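Local atomic coordinates of glutathione transferase (Lolium rigidum, PDB entry 6ZB6), a protein that probably conjugates glutathione to electrophilic xenobiotics such as herbicides, as a phi class glutathione transferase linked to herbicide resistance in a grass weed. Residues R17-A27 against S68-Y79. Residues are numbered along the deposited sequence; the frame is centred on the assembly and turned at random.
With GTB (S-(p-nitrobenzyl)glutathione), chain G.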
ATOM      1  N   ARG A  17      -3.988  -2.362   0.488  1.00 16.78           N
ATOM      2  CA  ARG A  17      -2.969  -2.533   1.521  1.00 19.93           C
ATOM      3  C   ARG A  17      -3.369  -3.636   2.500  1.00 19.06           C
ATOM      4  O   ARG A  17      -2.582  -4.547   2.789  1.00 19.11           O
ATOM      5  CB  ARG A  17      -2.734  -1.201   2.245  1.00 20.42           C
ATOM      6  CG  ARG A  17      -1.683  -1.273   3.352  1.00 19.40           C
ATOM      7  CD  ARG A  17      -1.765  -0.099   4.334  1.00 15.71           C
ATOM      8  NE  ARG A  17      -1.864   1.196   3.660  1.00 17.97           N
ATOM      9  CZ  ARG A  17      -0.851   1.786   3.023  1.00 22.46           C
ATOM     10  NH1 ARG A  17       0.348   1.213   2.997  1.00 14.36           N
ATOM     11  NH2 ARG A  17      -1.030   2.956   2.417  1.00 19.18           N
ATOM     12  N   VAL A  18      -4.616  -3.585   2.978  1.00 19.19           N
ATOM     13  CA  VAL A  18      -5.139  -4.590   3.902  1.00 19.51           C
ATOM     14  C   VAL A  18      -5.226  -5.960   3.232  1.00 20.16           C
ATOM     15  O   VAL A  18      -4.854  -6.985   3.819  1.00 20.59           O
ATOM     16  CB  VAL A  18      -6.514  -4.138   4.428  1.00 20.19           C
ATOM     17  CG1 VAL A  18      -7.132  -5.210   5.363  1.00 18.18           C
ATOM     18  CG2 VAL A  18      -6.417  -2.758   5.107  1.00 20.50           C
ATOM     19  N   LEU A  19      -5.727  -6.004   1.997  1.00 21.75           N
ATOM     20  CA  LEU A  19      -5.874  -7.286   1.317  1.00 21.80           C
ATOM     21  C   LEU A  19      -4.530  -7.987   1.167  1.00 20.95           C
ATOM     22  O   LEU A  19      -4.449  -9.214   1.290  1.00 19.50           O
ATOM     23  CB  LEU A  19      -6.547  -7.091  -0.044  1.00 18.04           C
ATOM     24  CG  LEU A  19      -7.889  -6.352  -0.051  1.00 26.68           C
ATOM     25  CD1 LEU A  19      -8.551  -6.395  -1.434  1.00 23.85           C
ATOM     26  CD2 LEU A  19      -8.836  -6.885   1.032  1.00 26.26           C
ATOM     27  N   VAL A  20      -3.462  -7.226   0.910  1.00 23.24           N
ATOM     28  CA  VAL A  20      -2.128  -7.818   0.842  1.00 20.03           C
ATOM     29  C   VAL A  20      -1.804  -8.556   2.140  1.00 22.04           C
ATOM     30  O   VAL A  20      -1.382  -9.717   2.126  1.00 20.60           O
ATOM     31  CB  VAL A  20      -1.072  -6.744   0.522  1.00 21.98           C
ATOM     32  CG1 VAL A  20       0.327  -7.294   0.807  1.00 20.72           C
ATOM     33  CG2 VAL A  20      -1.179  -6.304  -0.969  1.00 21.78           C
ATOM     34  N   PHE A  21      -2.000  -7.901   3.285  1.00 21.76           N
ATOM     35  CA  PHE A  21      -1.612  -8.567   4.523  1.00 23.19           C
ATOM     36  C   PHE A  21      -2.546  -9.721   4.861  1.00 22.16           C
ATOM     37  O   PHE A  21      -2.089 -10.744   5.386  1.00 22.91           O
ATOM     38  CB  PHE A  21      -1.503  -7.540   5.642  1.00 21.60           C
ATOM     39  CG  PHE A  21      -0.390  -6.564   5.407  1.00 21.31           C
ATOM     40  CD1 PHE A  21       0.927  -7.006   5.393  1.00 18.23           C
ATOM     41  CD2 PHE A  21      -0.657  -5.230   5.113  1.00 18.50           C
ATOM     42  CE1 PHE A  21       1.968  -6.125   5.145  1.00 24.73           C
ATOM     43  CE2 PHE A  21       0.389  -4.335   4.857  1.00 19.93           C
ATOM     44  CZ  PHE A  21       1.697  -4.778   4.873  1.00 17.99           C
ATOM     45  N   LEU A  22      -3.836  -9.612   4.518  1.00 21.71           N
ATOM     46  CA  LEU A  22      -4.721 -10.763   4.652  1.00 20.62           C
ATOM     47  C   LEU A  22      -4.209 -11.944   3.841  1.00 25.17           C
ATOM     48  O   LEU A  22      -4.232 -13.086   4.307  1.00 25.99           O
ATOM     49  CB  LEU A  22      -6.139 -10.395   4.223  1.00 23.98           C
ATOM     50  CG  LEU A  22      -6.967  -9.601   5.247  1.00 21.95           C
ATOM     51  CD1 LEU A  22      -8.163  -8.933   4.573  1.00 20.00           C
ATOM     52  CD2 LEU A  22      -7.405 -10.502   6.421  1.00 22.99           C
ATOM     53  N   GLU A  23      -3.740 -11.693   2.617  1.00 21.92           N
ATOM     54  CA  GLU A  23      -3.257 -12.795   1.800  1.00 19.90           C
ATOM     55  C   GLU A  23      -1.935 -13.331   2.326  1.00 21.48           C
ATOM     56  O   GLU A  23      -1.671 -14.529   2.209  1.00 24.64           O
ATOM     57  CB  GLU A  23      -3.115 -12.350   0.344  1.00 15.87           C
ATOM     58  CG  GLU A  23      -4.441 -12.211  -0.366  1.00 24.03           C
ATOM     59  CD  GLU A  23      -5.097 -13.546  -0.633  1.00 27.76           C
ATOM     60  OE1 GLU A  23      -4.379 -14.569  -0.684  1.00 33.03           O
ATOM     61  OE2 GLU A  23      -6.339 -13.572  -0.793  1.00 35.11           O
ATOM     62  N   GLU A  24      -1.099 -12.466   2.909  1.00 19.00           N
ATOM     63  CA  GLU A  24       0.191 -12.922   3.413  1.00 21.39           C
ATOM     64  C   GLU A  24       0.023 -13.959   4.518  1.00 29.35           C
ATOM     65  O   GLU A  24       0.815 -14.903   4.615  1.00 26.59           O
ATOM     66  CB  GLU A  24       1.020 -11.734   3.909  1.00 20.07           C
ATOM     67  CG  GLU A  24       1.655 -10.901   2.771  1.00 25.32           C
ATOM     68  CD  GLU A  24       2.878 -11.557   2.119  1.00 30.82           C
ATOM     69  OE1 GLU A  24       3.481 -12.478   2.709  1.00 31.43           O
ATOM     70  OE2 GLU A  24       3.258 -11.133   1.005  1.00 26.93           O
ATOM     71  N   VAL A  25      -1.011 -13.810   5.354  1.00 26.18           N
ATOM     72  CA  VAL A  25      -1.259 -14.760   6.432  1.00 27.30           C
ATOM     73  C   VAL A  25      -2.313 -15.796   6.067  1.00 30.52           C
ATOM     74  O   VAL A  25      -2.652 -16.652   6.900  1.00 33.49           O
ATOM     75  CB  VAL A  25      -1.640 -14.026   7.734  1.00 28.39           C
ATOM     76  CG1 VAL A  25      -0.545 -13.032   8.094  1.00 33.08           C
ATOM     77  CG2 VAL A  25      -3.005 -13.321   7.597  1.00 25.67           C
ATOM     78  N   GLY A  26      -2.843 -15.747   4.851  1.00 28.13           N
ATOM     79  CA  GLY A  26      -3.756 -16.779   4.402  1.00 30.48           C
ATOM     80  C   GLY A  26      -5.089 -16.780   5.115  1.00 30.78           C
ATOM     81  O   GLY A  26      -5.699 -17.838   5.267  1.00 28.33           O
ATOM     82  N   ALA A  27      -5.567 -15.615   5.538  1.00 25.99           N
ATOM     83  CA  ALA A  27      -6.834 -15.509   6.248  1.00 27.99           C
ATOM     84  C   ALA A  27      -7.978 -15.354   5.261  1.00 30.34           C
ATOM     85  O   ALA A  27      -7.847 -14.666   4.249  1.00 28.56           O
ATOM     86  CB  ALA A  27      -6.820 -14.318   7.207  1.00 27.31           C
ATOM     87  N   SER A  68      -5.961   2.023   7.335  1.00 16.89           N
ATOM     88  CA  SER A  68      -5.479   0.789   6.734  1.00 18.47           C
ATOM     89  C   SER A  68      -4.307   0.175   7.498  1.00 14.45           C
ATOM     90  O   SER A  68      -4.233  -1.048   7.636  1.00 16.74           O
ATOM     91  CB  SER A  68      -5.107   1.064   5.264  1.00 15.56           C
ATOM     92  OG  SER A  68      -4.095   2.053   5.183  1.00 21.11           O
ATOM     93  N   ARG A  69      -3.365   0.987   7.984  1.00 14.44           N
ATOM     94  CA  ARG A  69      -2.225   0.386   8.676  1.00 16.05           C
ATOM     95  C   ARG A  69      -2.621  -0.209  10.015  1.00 21.81           C
ATOM     96  O   ARG A  69      -2.042  -1.226  10.428  1.00 19.82           O
ATOM     97  CB  ARG A  69      -1.103   1.405   8.874  1.00 18.87           C
ATOM     98  CG  ARG A  69      -0.425   1.808   7.552  1.00 18.18           C
ATOM     99  CD  ARG A  69       0.583   2.919   7.798  1.00 20.89           C
ATOM    100  NE  ARG A  69       1.155   3.432   6.542  1.00 22.94           N
ATOM    101  CZ  ARG A  69       0.560   4.305   5.736  1.00 19.85           C
ATOM    102  NH1 ARG A  69      -0.645   4.757   6.020  1.00 20.43           N
ATOM    103  NH2 ARG A  69       1.173   4.716   4.620  1.00 19.16           N
ATOM    104  N   ALA A  70      -3.584   0.411  10.712  1.00 22.98           N
ATOM    105  CA  ALA A  70      -4.088  -0.174  11.956  1.00 19.43           C
ATOM    106  C   ALA A  70      -4.798  -1.497  11.693  1.00 14.61           C
ATOM    107  O   ALA A  70      -4.568  -2.492  12.396  1.00 21.64           O
ATOM    108  CB  ALA A  70      -5.032   0.800  12.668  1.00 16.67           C
ATOM    109  N   ILE A  71      -5.698  -1.512  10.702  1.00 16.02           N
ATOM    110  CA  ILE A  71      -6.344  -2.760  10.304  1.00 20.79           C
ATOM    111  C   ILE A  71      -5.301  -3.823   9.984  1.00 22.28           C
ATOM    112  O   ILE A  71      -5.419  -4.982  10.403  1.00 15.79           O
ATOM    113  CB  ILE A  71      -7.276  -2.530   9.101  1.00 22.09           C
ATOM    114  CG1 ILE A  71      -8.403  -1.538   9.431  1.00 21.37           C
ATOM    115  CG2 ILE A  71      -7.836  -3.871   8.631  1.00 19.08           C
ATOM    116  CD1 ILE A  71      -9.071  -0.952   8.162  1.00 18.47           C
ATOM    117  N   SER A  72      -4.268  -3.449   9.212  1.00 22.16           N
ATOM    118  CA  SER A  72      -3.297  -4.433   8.757  1.00 22.74           C
ATOM    119  C   SER A  72      -2.537  -5.051   9.921  1.00 20.92           C
ATOM    120  O   SER A  72      -2.300  -6.263   9.938  1.00 20.95           O
ATOM    121  CB  SER A  72      -2.316  -3.796   7.768  1.00 20.05           C
ATOM    122  OG  SER A  72      -2.987  -3.361   6.596  1.00 16.94           O
ATOM    123  N   LYS A  73      -2.120  -4.232  10.893  1.00 22.31           N
ATOM    124  CA  LYS A  73      -1.404  -4.794  12.036  1.00 22.89           C
ATOM    125  C   LYS A  73      -2.308  -5.701  12.861  1.00 19.46           C
ATOM    126  O   LYS A  73      -1.854  -6.728  13.384  1.00 22.09           O
ATOM    127  CB  LYS A  73      -0.803  -3.675  12.893  1.00 24.04           C
ATOM    128  CG  LYS A  73       0.392  -3.006  12.206  1.00 20.58           C
ATOM    129  CD  LYS A  73       1.159  -2.075  13.149  1.00 21.17           C
ATOM    130  CE  LYS A  73       0.359  -0.793  13.389  1.00 24.75           C
ATOM    131  NZ  LYS A  73       1.157   0.290  14.053  1.00 26.81           N
ATOM    132  N   TYR A  74      -3.594  -5.357  12.979  1.00 19.75           N
ATOM    133  CA  TYR A  74      -4.516  -6.248  13.682  1.00 15.96           C
ATOM    134  C   TYR A  74      -4.605  -7.599  12.980  1.00 22.63           C
ATOM    135  O   TYR A  74      -4.616  -8.652  13.628  1.00 19.52           O
ATOM    136  CB  TYR A  74      -5.900  -5.605  13.772  1.00 21.34           C
ATOM    137  CG  TYR A  74      -6.964  -6.532  14.315  1.00 22.84           C
ATOM    138  CD1 TYR A  74      -7.154  -6.665  15.691  1.00 22.67           C
ATOM    139  CD2 TYR A  74      -7.773  -7.279  13.463  1.00 23.05           C
ATOM    140  CE1 TYR A  74      -8.117  -7.513  16.196  1.00 20.94           C
ATOM    141  CE2 TYR A  74      -8.748  -8.136  13.965  1.00 20.67           C
ATOM    142  CZ  TYR A  74      -8.917  -8.237  15.331  1.00 26.47           C
ATOM    143  OH  TYR A  74      -9.877  -9.076  15.841  1.00 27.97           O
ATOM    144  N   VAL A  75      -4.677  -7.585  11.649  1.00 20.81           N
ATOM    145  CA  VAL A  75      -4.702  -8.835  10.887  1.00 20.97           C
ATOM    146  C   VAL A  75      -3.440  -9.648  11.147  1.00 15.46           C
ATOM    147  O   VAL A  75      -3.499 -10.859  11.412  1.00 23.47           O
ATOM    148  CB  VAL A  75      -4.876  -8.538   9.386  1.00 19.46           C
ATOM    149  CG1 VAL A  75      -4.449  -9.749   8.560  1.00 22.78           C
ATOM    150  CG2 VAL A  75      -6.315  -8.152   9.097  1.00 22.73           C
ATOM    151  N   LEU A  76      -2.277  -9.001  11.064  1.00 18.17           N
ATOM    152  CA  LEU A  76      -1.013  -9.716  11.227  1.00 19.45           C
ATOM    153  C   LEU A  76      -0.893 -10.336  12.611  1.00 29.39           C
ATOM    154  O   LEU A  76      -0.360 -11.446  12.758  1.00 24.96           O
ATOM    155  CB  LEU A  76       0.150  -8.769  10.966  1.00 24.42           C
ATOM    156  CG  LEU A  76       0.228  -8.318   9.498  1.00 23.98           C
ATOM    157  CD1 LEU A  76       1.298  -7.263   9.336  1.00 20.99           C
ATOM    158  CD2 LEU A  76       0.450  -9.504   8.566  1.00 26.29           C
ATOM    159  N   ARG A  77      -1.381  -9.635  13.638  1.00 23.80           N
ATOM    160  CA  ARG A  77      -1.305 -10.166  14.994  1.00 23.62           C
ATOM    161  C   ARG A  77      -2.331 -11.263  15.220  1.00 25.60           C
ATOM    162  O   ARG A  77      -2.005 -12.317  15.785  1.00 28.50           O
ATOM    163  CB  ARG A  77      -1.493  -9.034  16.006  1.00 28.26           C
ATOM    164  CG  ARG A  77      -0.323  -8.070  16.067  1.00 25.01           C
ATOM    165  CD  ARG A  77      -0.698  -6.793  16.817  1.00 24.80           C
ATOM    166  NE  ARG A  77       0.383  -5.821  16.713  1.00 28.47           N
ATOM    167  CZ  ARG A  77       0.222  -4.502  16.749  1.00 29.67           C
ATOM    168  NH1 ARG A  77      -0.989  -3.981  16.911  1.00 23.02           N
ATOM    169  NH2 ARG A  77       1.281  -3.705  16.630  1.00 27.98           N
ATOM    170  N   LYS A  78      -3.570 -11.040  14.782  1.00 26.58           N
ATOM    171  CA  LYS A  78      -4.613 -12.042  14.984  1.00 26.77           C
ATOM    172  C   LYS A  78      -4.229 -13.370  14.349  1.00 31.13           C
ATOM    173  O   LYS A  78      -4.359 -14.430  14.970  1.00 28.80           O
ATOM    174  CB  LYS A  78      -5.944 -11.545  14.416  1.00 29.37           C
ATOM    175  CG  LYS A  78      -7.100 -12.526  14.641  1.00 33.20           C
ATOM    176  CD  LYS A  78      -8.345 -12.105  13.893  1.00 37.13           C
ATOM    177  CE  LYS A  78      -9.515 -12.996  14.260  1.00 43.30           C
ATOM    178  NZ  LYS A  78     -10.520 -12.992  13.179  1.00 48.25           N
ATOM    179  N   TYR A  79      -3.721 -13.332  13.115  1.00 23.90           N
ATOM    180  CA  TYR A  79      -3.434 -14.551  12.373  1.00 29.33           C
ATOM    181  C   TYR A  79      -1.971 -14.953  12.440  1.00 33.16           C
ATOM    182  O   TYR A  79      -1.526 -15.742  11.605  1.00 42.33           O
ATOM    183  CB  TYR A  79      -3.877 -14.395  10.916  1.00 25.68           C
ATOM    184  CG  TYR A  79      -5.369 -14.203  10.795  1.00 28.67           C
ATOM    185  CD1 TYR A  79      -6.240 -15.278  10.921  1.00 32.75           C
ATOM    186  CD2 TYR A  79      -5.906 -12.944  10.573  1.00 25.14           C
ATOM    187  CE1 TYR A  79      -7.608 -15.100  10.818  1.00 38.99           C
ATOM    188  CE2 TYR A  79      -7.266 -12.757  10.467  1.00 33.39           C
ATOM    189  CZ  TYR A  79      -8.113 -13.832  10.589  1.00 42.07           C
ATOM    190  OH  TYR A  79      -9.469 -13.629  10.488  1.00 47.26           O
TER
HETATM  191  N1  GTB G 301      -5.139   7.106   6.208  1.00 18.02           N
HETATM  192  CA1 GTB G 301      -6.283   6.437   5.610  1.00 21.51           C
HETATM  193  C1  GTB G 301      -5.997   4.930   5.517  1.00 18.28           C
HETATM  194  O11 GTB G 301      -4.835   4.516   5.250  1.00 24.21           O
HETATM  195  O12 GTB G 301      -6.915   4.088   5.709  1.00 19.89           O
HETATM  196  CB1 GTB G 301      -6.503   7.046   4.221  1.00 22.70           C
HETATM  197  CG1 GTB G 301      -7.686   6.335   3.565  1.00 23.37           C
HETATM  198  CD1 GTB G 301      -8.115   7.033   2.286  1.00 26.96           C
HETATM  199  OE1 GTB G 301      -7.556   8.009   1.887  1.00 26.00           O
HETATM  200  N2  GTB G 301      -9.223   6.475   1.551  1.00 21.22           N
HETATM  201  CA2 GTB G 301      -9.624   7.153   0.334  1.00 25.17           C
HETATM  202  C2  GTB G 301     -11.031   7.695   0.535  1.00 21.65           C
HETATM  203  O2  GTB G 301     -11.883   7.051   1.064  1.00 22.74           O
HETATM  204  CB2 GTB G 301      -9.588   6.163  -0.833  1.00 24.32           C
HETATM  205  SG2 GTB G 301      -7.851   5.661  -1.118  1.00 30.90           S
HETATM  206  N3  GTB G 301     -11.328   9.035   0.091  1.00 25.54           N
HETATM  207  CA3 GTB G 301     -12.670   9.548   0.276  1.00 30.26           C
HETATM  208  C3  GTB G 301     -12.640  10.830   1.104  1.00 36.92           C
HETATM  209  O31 GTB G 301     -13.615  11.629   1.047  1.00 44.62           O
HETATM  210  O32 GTB G 301     -11.651  11.091   1.843  1.00 37.82           O
HETATM  211  C'  GTB G 301      -6.926   7.106  -1.716  1.00 35.64           C
HETATM  212  C1' GTB G 301      -7.563   7.581  -3.019  1.00 45.42           C
HETATM  213  C2' GTB G 301      -8.163   8.828  -3.080  1.00 50.70           C
HETATM  214  C3' GTB G 301      -8.744   9.267  -4.260  1.00 58.90           C
HETATM  215  C4' GTB G 301      -8.721   8.458  -5.387  1.00 57.62           C
HETATM  216  N41 GTB G 301      -9.335   8.914  -6.632  1.00 59.47           N
HETATM  217  O41 GTB G 301      -9.847  10.219  -6.750  1.00 59.42           O
HETATM  218  O42 GTB G 301      -9.405   8.177  -7.541  1.00 55.22           O
HETATM  219  C5' GTB G 301      -8.121   7.206  -5.323  1.00 53.47           C
HETATM  220  C6' GTB G 301      -7.540   6.765  -4.142  1.00 52.61           C
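Helices 17-24 and 68-78 run nearly parallel, their axes coming within 8.9 Å at an angle of 7°. V18 and S72 mark the closest backbone approach, 5.2 Å between CA atoms. Both helices belong to the thioredoxin-like N-terminal domain.

Small and branched side chains fill the interface. V18 and I71 cross at about a right angle, and V18 CG1 touches I71 CG2. L22 CD2 rests between both methyls of V75. S72 packs against one corner of the F21 ring, with its OG 3.3 Å from F21 CD2; L76 CD1 touches the ring at CD1. S72 OG also donates to S68 O, one turn back in its own helix, from the opposite face of that carbonyl to S72 N. This occupies the hydroxyl within an apolar seam.

At the C-terminal end, V25 CG2 sits 3.6 Å from Y79 CB. G26 closes the first helix in a Schellman motif. The chain then brings A27 CB over the centre of the Y79 ring, a CH-pi contact 3.5 Å from the centroid.

The N-terminal end is polar. R17 turns at chi3 (-47°), and its NE donates to S68 OG over 2.8 Å, well bent at 133°. S68 OG donates in turn to O11 of the ligand's glutamyl carboxylate, while S68 N binds O12. The R17 guanidinium stacks on that of R69. N14 and N171 hold R17, and D105 pairs with R69. R17 is placed to act as a second-shell residue that probably steadies the S68 hydroxyl. The two arginines may make the site more favourable for the carboxylate, with the charge of R69 shared with D105.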